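Local coordinates for uncharacterized protein (PDB 3H04), which is of unknown function but has an alpha/beta-hydrolase fold and is probably a hydrolase, perhaps an esterase of the BD-FAE family, at residues 31-36 against 87-92; 76-81 against 107-112; 112-117 against 207-212. All coordinates share one frame; numbering follows the deposited sequence.

In the fold
Contacts 1 and 2 are buried in an alpha/beta-hydrolase fold; contact 3 is partly buried at the end of helix 105-116. Contacts 1 and 2 share helix 75-91, and contacts 2 and 3 share helix 105-116 and Leu112. Centres of contacts 1 and 2 lie about 13 Å apart, as do those of 2 and 3. Ile35 CG2 of contact 1 sits 4.0 Å from Leu109 CD1 of contact 2. Contacts 1 and 3 are joined by a salt bridge, Asp87 OD1 to Arg117 NE at 2.9 Å. Leu111 CD2 meets Leu209 CD1 at 3.9 Å, between contacts 2 and 3. Contact 2 is next to the putative nucleophile elbow, where Ser104 would be the nucleophile.

Contact 1 (31-36 against 87-92); sequences VIVYIH and DAIQSQ
Ile89 packs its branched side chain against Val31 and Val33. This joins helix 75-91 to strand 30-35 in the central sheet of an alpha/beta-hydrolase fold. The helix belongs to the crossover from strand 60-65 to strand 98-103, and it covers the strand that lies between them. Val31 and Val33 are two residues apart, so they point to the same face of the sheet, toward the helix. All three touching residues are buried. The close part of the contact is small and wholly apolar. Ile89 CG2 lies 4.1 Å from Val33 CG2 and 4.2 Å from Val31 CG2, and so bridges the two valines. This methyl stands anti to the backbone N of Ile89 (CG1 has chi1 -61°), which puts it between them. A second branch reaches further along the strand, where Ile89 CD1 meets Val33 CG1 at 4.2 Å. Val33 thus offers both methyls to the isoleucine, and Val31 offers one. The side chains cross at a slant. Ile63, Leu65 and Ile98 on the two flanking strands extend the same apolar layer.

The end and flanks of the helix are looser. Ala88 and Gln90 are partly exposed, and so is Gln92 just beyond. Polar bonds appear here: Gln90 NE2 binds Asp118 O, and Gln92 OE1 pairs with Tyr18 OH. The strand ends at Ile35. His36, the next residue, begins an HGGG sequence, which forms the oxyanion loop in related esterases and may do so here. Ser91 is on the solvent side. It folds back on its own helix: Ser91 OG donates to Ala88 O at 2.9 Å, from 39° above the carbonyl plane.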
# COMPACT_ATOMS: atom_id res chain seq x y z
N VAL A 31 -10.54 -9.71 9.31
CA VAL A 31 -9.11 -9.60 9.22
C VAL A 31 -8.82 -8.47 8.24
O VAL A 31 -9.39 -8.41 7.13
CB VAL A 31 -8.48 -10.94 8.75
CG1 VAL A 31 -9.17 -11.45 7.52
CG2 VAL A 31 -6.99 -10.79 8.41
N ILE A 32 -7.95 -7.57 8.69
CA ILE A 32 -7.46 -6.47 7.90
C ILE A 32 -6.02 -6.81 7.53
O ILE A 32 -5.15 -6.84 8.39
CB ILE A 32 -7.46 -5.16 8.71
CG1 ILE A 32 -8.87 -4.84 9.22
CG2 ILE A 32 -6.91 -3.98 7.81
CD1 ILE A 32 -8.88 -3.83 10.37
N VAL A 33 -5.77 -7.02 6.24
CA VAL A 33 -4.42 -7.23 5.73
C VAL A 33 -3.80 -5.91 5.33
O VAL A 33 -4.22 -5.29 4.35
CB VAL A 33 -4.42 -8.17 4.50
CG1 VAL A 33 -2.96 -8.43 4.03
CG2 VAL A 33 -5.20 -9.51 4.83
N TYR A 34 -2.77 -5.51 6.08
CA TYR A 34 -2.18 -4.19 5.95
C TYR A 34 -0.92 -4.23 5.08
O TYR A 34 -0.04 -5.04 5.31
CB TYR A 34 -1.85 -3.60 7.31
CG TYR A 34 -1.02 -2.34 7.19
CD1 TYR A 34 -1.58 -1.17 6.70
CD2 TYR A 34 0.33 -2.33 7.55
CE1 TYR A 34 -0.84 -0.04 6.53
CE2 TYR A 34 1.08 -1.20 7.41
CZ TYR A 34 0.49 -0.03 6.90
OH TYR A 34 1.21 1.12 6.71
N ILE A 35 -0.87 -3.32 4.08
CA ILE A 35 0.26 -3.24 3.18
C ILE A 35 0.81 -1.83 3.25
O ILE A 35 0.13 -0.82 2.89
CB ILE A 35 -0.13 -3.64 1.74
CG1 ILE A 35 -0.90 -4.96 1.75
CG2 ILE A 35 1.13 -3.68 0.86
CD1 ILE A 35 -1.11 -5.59 0.41
N HIS A 36 2.05 -1.74 3.76
CA HIS A 36 2.70 -0.46 4.03
C HIS A 36 3.07 0.24 2.75
O HIS A 36 3.14 -0.40 1.72
CB HIS A 36 4.00 -0.66 4.84
CG HIS A 36 5.09 -1.37 4.09
ND1 HIS A 36 6.05 -0.69 3.35
CD2 HIS A 36 5.41 -2.68 4.02
CE1 HIS A 36 6.88 -1.58 2.81
NE2 HIS A 36 6.52 -2.79 3.21
N ASP A 87 -2.41 -15.09 0.34
CA ASP A 87 -3.06 -16.42 0.29
C ASP A 87 -2.79 -17.25 1.50
O ASP A 87 -3.66 -18.00 1.97
CB ASP A 87 -2.66 -17.20 -0.95
CG ASP A 87 -3.16 -16.57 -2.22
OD1 ASP A 87 -4.16 -15.83 -2.13
OD2 ASP A 87 -2.54 -16.79 -3.30
N ALA A 88 -1.59 -17.12 2.03
CA ALA A 88 -1.25 -17.77 3.29
C ALA A 88 -2.10 -17.17 4.41
O ALA A 88 -2.60 -17.89 5.24
CB ALA A 88 0.23 -17.63 3.58
N ILE A 89 -2.31 -15.86 4.40
CA ILE A 89 -3.17 -15.24 5.42
C ILE A 89 -4.63 -15.60 5.23
O ILE A 89 -5.29 -15.96 6.22
CB ILE A 89 -3.00 -13.68 5.47
CG1 ILE A 89 -1.56 -13.32 5.84
CG2 ILE A 89 -4.03 -13.02 6.48
CD1 ILE A 89 -1.04 -11.96 5.16
N GLN A 90 -5.15 -15.50 4.01
CA GLN A 90 -6.56 -15.84 3.75
C GLN A 90 -6.89 -17.28 4.18
O GLN A 90 -7.92 -17.50 4.81
CB GLN A 90 -6.97 -15.65 2.29
CG GLN A 90 -8.51 -15.80 2.05
CD GLN A 90 -9.04 -15.12 0.76
OE1 GLN A 90 -8.45 -15.25 -0.34
NE2 GLN A 90 -10.18 -14.41 0.88
N SER A 91 -6.03 -18.26 3.88
CA SER A 91 -6.34 -19.64 4.28
C SER A 91 -6.53 -19.75 5.80
O SER A 91 -7.32 -20.57 6.28
CB SER A 91 -5.25 -20.62 3.81
OG SER A 91 -4.04 -20.30 4.43
N GLN A 92 -5.83 -18.90 6.56
CA GLN A 92 -5.91 -18.87 8.02
C GLN A 92 -7.18 -18.19 8.60
O GLN A 92 -7.42 -18.21 9.81
CB GLN A 92 -4.67 -18.14 8.51
CG GLN A 92 -4.34 -18.21 9.97
CD GLN A 92 -2.91 -17.75 10.18
OE1 GLN A 92 -2.23 -17.41 9.22
NE2 GLN A 92 -2.45 -17.73 11.42

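Contact 2 (76-81 against 107-112); sequences DCIIED and AYLSLL
This is a buried helix-to-helix contact, with Ile78 and Ile79 of helix 75-91 set against Leu109 and Leu112 of helix 105-116. Both helices lie on one side of the central sheet of the alpha/beta-hydrolase fold. Helix 105-116 follows strand 98-103 and a GxSxG turn that fits a nucleophile elbow. The two segments cross at -63°, with their axes 11.0 Å apart at the closest approach. The backbones come nearest at Ile79 and Leu109. Four aliphatic side chains fill the space between them.

Ile78 meets Leu109 at about a right angle. Its branch methyl CG2 sits against the forked end of the leucine, with Ile78 CG2 3.8 Å from both Leu109 CD1 and Leu109 CD2. Ile78 CG2 lies opposite the backbone N across the CA-CB bond, and this carries it to the leucine fork. Ile79 works through its longer branch instead. Its CB is not aimed at helix 105-116, but its extended chain (chi2 172°) brings the tip across. Ile79 CD1 then meets Leu112 CD1 at 3.8 Å, again with the side chains crossed. Ile79 CG1 is a looser neighbour of Leu109 CD2, at 4.4 Å.

All the contacts across the interface are apolar, and all four residues are buried. Two aspartates of segment 76-81 have partners elsewhere: Asp76 forms a salt bridge with Lys198 and Asp81 with Arg68. Leu109 also touches residues of the putative elbow, so this packing lies next to the probable active site. Leu112 has a further neighbour on its own helix: Leu112 CD1 lies 3.8 Å above one face of the Tyr108 ring, offset toward the rim.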
# COMPACT_ATOMS: atom_id res chain seq x y z
N ASP A 76 6.95 -7.49 -10.73
CA ASP A 76 6.34 -8.81 -10.90
C ASP A 76 6.62 -9.65 -9.65
O ASP A 76 5.74 -10.37 -9.18
CB ASP A 76 6.85 -9.57 -12.14
CG ASP A 76 6.24 -9.06 -13.45
OD1 ASP A 76 5.06 -8.63 -13.49
OD2 ASP A 76 6.98 -9.08 -14.45
N CYS A 77 7.84 -9.56 -9.14
CA CYS A 77 8.19 -10.21 -7.89
C CYS A 77 7.39 -9.66 -6.67
O CYS A 77 6.98 -10.45 -5.83
CB CYS A 77 9.67 -10.09 -7.68
SG CYS A 77 10.30 -10.97 -6.23
N ILE A 78 7.22 -8.33 -6.57
CA ILE A 78 6.43 -7.73 -5.52
C ILE A 78 5.00 -8.32 -5.49
O ILE A 78 4.50 -8.75 -4.45
CB ILE A 78 6.40 -6.18 -5.66
CG1 ILE A 78 7.81 -5.61 -5.38
CG2 ILE A 78 5.23 -5.56 -4.72
CD1 ILE A 78 7.88 -4.07 -5.38
N ILE A 79 4.36 -8.35 -6.66
CA ILE A 79 3.01 -8.85 -6.78
C ILE A 79 2.97 -10.33 -6.40
O ILE A 79 2.05 -10.77 -5.69
CB ILE A 79 2.46 -8.61 -8.18
CG1 ILE A 79 2.33 -7.07 -8.38
CG2 ILE A 79 1.11 -9.34 -8.40
CD1 ILE A 79 1.97 -6.67 -9.81
N GLU A 80 3.98 -11.07 -6.81
CA GLU A 80 4.05 -12.49 -6.42
C GLU A 80 4.19 -12.65 -4.90
O GLU A 80 3.55 -13.50 -4.31
CB GLU A 80 5.19 -13.23 -7.16
CG GLU A 80 4.82 -13.60 -8.57
CD GLU A 80 5.95 -14.24 -9.37
OE1 GLU A 80 7.02 -14.60 -8.78
OE2 GLU A 80 5.74 -14.39 -10.61
N ASP A 81 5.04 -11.84 -4.27
CA ASP A 81 5.21 -11.90 -2.80
C ASP A 81 3.92 -11.52 -2.07
O ASP A 81 3.53 -12.13 -1.09
CB ASP A 81 6.35 -10.93 -2.34
CG ASP A 81 7.78 -11.46 -2.64
OD1 ASP A 81 7.94 -12.60 -3.15
OD2 ASP A 81 8.76 -10.70 -2.34
N ALA A 107 -1.60 0.77 -0.99
CA ALA A 107 -3.01 0.82 -1.40
C ALA A 107 -3.16 0.34 -2.83
O ALA A 107 -4.12 -0.36 -3.16
CB ALA A 107 -3.62 2.25 -1.20
N TYR A 108 -2.18 0.66 -3.69
CA TYR A 108 -2.12 0.06 -5.04
C TYR A 108 -2.08 -1.48 -4.97
O TYR A 108 -2.93 -2.16 -5.59
CB TYR A 108 -0.88 0.58 -5.77
CG TYR A 108 -0.55 -0.09 -7.09
CD1 TYR A 108 -1.40 -0.02 -8.17
CD2 TYR A 108 0.64 -0.77 -7.24
CE1 TYR A 108 -1.05 -0.58 -9.40
CE2 TYR A 108 1.00 -1.30 -8.43
CZ TYR A 108 0.14 -1.24 -9.51
OH TYR A 108 0.52 -1.79 -10.70
N LEU A 109 -1.17 -2.03 -4.17
CA LEU A 109 -1.11 -3.48 -3.98
C LEU A 109 -2.42 -4.06 -3.39
O LEU A 109 -2.85 -5.15 -3.78
CB LEU A 109 0.08 -3.89 -3.14
CG LEU A 109 1.43 -3.51 -3.80
CD1 LEU A 109 2.62 -3.60 -2.82
CD2 LEU A 109 1.71 -4.24 -5.09
N SER A 110 -3.03 -3.32 -2.47
CA SER A 110 -4.30 -3.73 -1.85
C SER A 110 -5.45 -3.77 -2.87
O SER A 110 -6.30 -4.65 -2.82
CB SER A 110 -4.69 -2.80 -0.72
OG SER A 110 -3.74 -2.85 0.31
N LEU A 111 -5.43 -2.85 -3.83
CA LEU A 111 -6.43 -2.85 -4.89
C LEU A 111 -6.21 -3.97 -5.88
O LEU A 111 -7.21 -4.50 -6.39
CB LEU A 111 -6.48 -1.50 -5.59
CG LEU A 111 -7.11 -0.35 -4.77
CD1 LEU A 111 -6.52 0.98 -5.30
CD2 LEU A 111 -8.64 -0.37 -4.85
N LEU A 112 -4.94 -4.31 -6.19
CA LEU A 112 -4.66 -5.48 -7.07
C LEU A 112 -5.22 -6.78 -6.45
O LEU A 112 -5.86 -7.65 -7.15
CB LEU A 112 -3.17 -5.62 -7.38
CG LEU A 112 -2.52 -4.47 -8.21
CD1 LEU A 112 -1.02 -4.71 -8.50
CD2 LEU A 112 -3.32 -4.28 -9.54

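Contact 3 (112-117 against 207-212); sequences LIARDR and KTLPPV
Leu209 lays one methyl against the backbone of helix 105-116. Leu209 CD2 is 3.6 Å from Ala114 O and 3.7 Å from Arg115 N, so it rests on the peptide that joins these two residues. The same methyl is 3.8 Å from Ala114 CB. Leu209 CG is anti to its carbonyl carbon (chi1 -73°), which turns the branch to the helix. Pro210 CD adds a weaker touch, 4.2 Å from Ala114 CB. The contact joins the helix after the putative nucleophile elbow to the loop that leads into strand 212-217 of the alpha/beta-hydrolase sheet.

Arg115 turns its charged end away from the loop, into a side-on salt bridge with Asp116 of the same segment. Arg115 NE binds Asp116 OD1 at 2.9 Å, from 40° above the carboxylate plane. Arg115 NH2 meets Asp116 OD2 on the syn side at 3.1 Å, nearly straight at 170°. Ser197 O and Lys198 O also accept bonds from this guanidinium, which should fix its orientation. The charges of Arg115 and Asp116 are paired with each other, away from the loop. The loop meets the helix through van der Waals contacts of Leu209 and Pro210, with no polar bond between the two segments.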
# COMPACT_ATOMS: atom_id res chain seq x y z
N LEU A 112 -4.94 -4.31 -6.19
CA LEU A 112 -4.66 -5.48 -7.07
C LEU A 112 -5.22 -6.78 -6.45
O LEU A 112 -5.86 -7.65 -7.15
CB LEU A 112 -3.17 -5.62 -7.38
CG LEU A 112 -2.52 -4.47 -8.21
CD1 LEU A 112 -1.02 -4.71 -8.50
CD2 LEU A 112 -3.32 -4.28 -9.54
N ILE A 113 -4.98 -6.93 -5.16
CA ILE A 113 -5.53 -8.07 -4.42
C ILE A 113 -7.08 -8.07 -4.57
O ILE A 113 -7.67 -9.09 -4.93
CB ILE A 113 -5.19 -8.06 -2.94
CG1 ILE A 113 -3.70 -8.40 -2.66
CG2 ILE A 113 -6.09 -9.12 -2.23
CD1 ILE A 113 -3.22 -8.10 -1.21
N ALA A 114 -7.71 -6.92 -4.34
CA ALA A 114 -9.16 -6.79 -4.51
C ALA A 114 -9.67 -7.18 -5.90
O ALA A 114 -10.79 -7.67 -6.00
CB ALA A 114 -9.65 -5.34 -4.11
N ARG A 115 -8.88 -6.98 -6.95
CA ARG A 115 -9.29 -7.41 -8.28
C ARG A 115 -9.10 -8.92 -8.45
O ARG A 115 -9.92 -9.58 -9.08
CB ARG A 115 -8.50 -6.65 -9.35
CG ARG A 115 -8.89 -6.97 -10.79
CD ARG A 115 -7.84 -6.49 -11.79
NE ARG A 115 -6.53 -7.10 -11.56
CZ ARG A 115 -5.41 -6.66 -12.11
NH1 ARG A 115 -5.47 -5.64 -12.97
NH2 ARG A 115 -4.26 -7.24 -11.85
N ASP A 116 -8.00 -9.47 -7.91
CA ASP A 116 -7.57 -10.83 -8.24
C ASP A 116 -7.95 -11.92 -7.21
O ASP A 116 -7.62 -13.09 -7.39
CB ASP A 116 -6.06 -10.84 -8.49
CG ASP A 116 -5.67 -10.03 -9.73
OD1 ASP A 116 -6.54 -9.82 -10.60
OD2 ASP A 116 -4.52 -9.62 -9.83
N ARG A 117 -8.56 -11.50 -6.12
CA ARG A 117 -8.98 -12.42 -5.07
C ARG A 117 -10.36 -11.94 -4.68
O ARG A 117 -10.77 -10.87 -5.11
CB ARG A 117 -8.05 -12.33 -3.88
CG ARG A 117 -6.58 -12.78 -4.15
CD ARG A 117 -6.55 -14.26 -4.45
NE ARG A 117 -5.20 -14.80 -4.63
CZ ARG A 117 -4.53 -14.80 -5.77
NH1 ARG A 117 -5.08 -14.30 -6.88
NH2 ARG A 117 -3.30 -15.33 -5.83
N LYS A 207 -15.30 -1.56 -11.66
CA LYS A 207 -16.75 -1.69 -11.52
C LYS A 207 -17.19 -2.88 -10.67
O LYS A 207 -18.29 -2.91 -10.15
CB LYS A 207 -17.40 -1.86 -12.88
CG LYS A 207 -17.53 -0.61 -13.69
CD LYS A 207 -18.50 -0.84 -14.88
CE LYS A 207 -19.93 -1.08 -14.48
NZ LYS A 207 -20.82 -1.00 -15.70
N THR A 208 -16.33 -3.89 -10.58
CA THR A 208 -16.66 -5.07 -9.81
C THR A 208 -15.94 -5.15 -8.48
O THR A 208 -16.01 -6.17 -7.82
CB THR A 208 -16.33 -6.36 -10.64
OG1 THR A 208 -14.93 -6.43 -10.81
CG2 THR A 208 -17.04 -6.30 -11.99
N LEU A 209 -15.23 -4.08 -8.09
CA LEU A 209 -14.52 -4.11 -6.81
C LEU A 209 -15.49 -4.07 -5.63
O LEU A 209 -16.58 -3.50 -5.76
CB LEU A 209 -13.50 -2.99 -6.71
CG LEU A 209 -12.22 -3.06 -7.52
CD1 LEU A 209 -11.38 -1.88 -7.16
CD2 LEU A 209 -11.48 -4.41 -7.25
N PRO A 210 -15.10 -4.68 -4.48
CA PRO A 210 -15.89 -4.54 -3.26
C PRO A 210 -15.80 -3.08 -2.76
O PRO A 210 -15.13 -2.27 -3.36
CB PRO A 210 -15.21 -5.52 -2.27
CG PRO A 210 -13.80 -5.51 -2.71
CD PRO A 210 -13.86 -5.43 -4.23
N PRO A 211 -16.49 -2.73 -1.67
CA PRO A 211 -16.47 -1.32 -1.32
C PRO A 211 -15.09 -0.77 -0.99
O PRO A 211 -14.28 -1.44 -0.33
CB PRO A 211 -17.36 -1.25 -0.07
CG PRO A 211 -18.28 -2.39 -0.17
CD PRO A 211 -17.45 -3.47 -0.83
N VAL A 212 -14.86 0.48 -1.38
CA VAL A 212 -13.57 1.12 -1.19
C VAL A 212 -13.67 2.36 -0.33
O VAL A 212 -14.45 3.29 -0.64
CB VAL A 212 -12.93 1.54 -2.49
CG1 VAL A 212 -11.51 2.03 -2.17
CG2 VAL A 212 -12.90 0.33 -3.54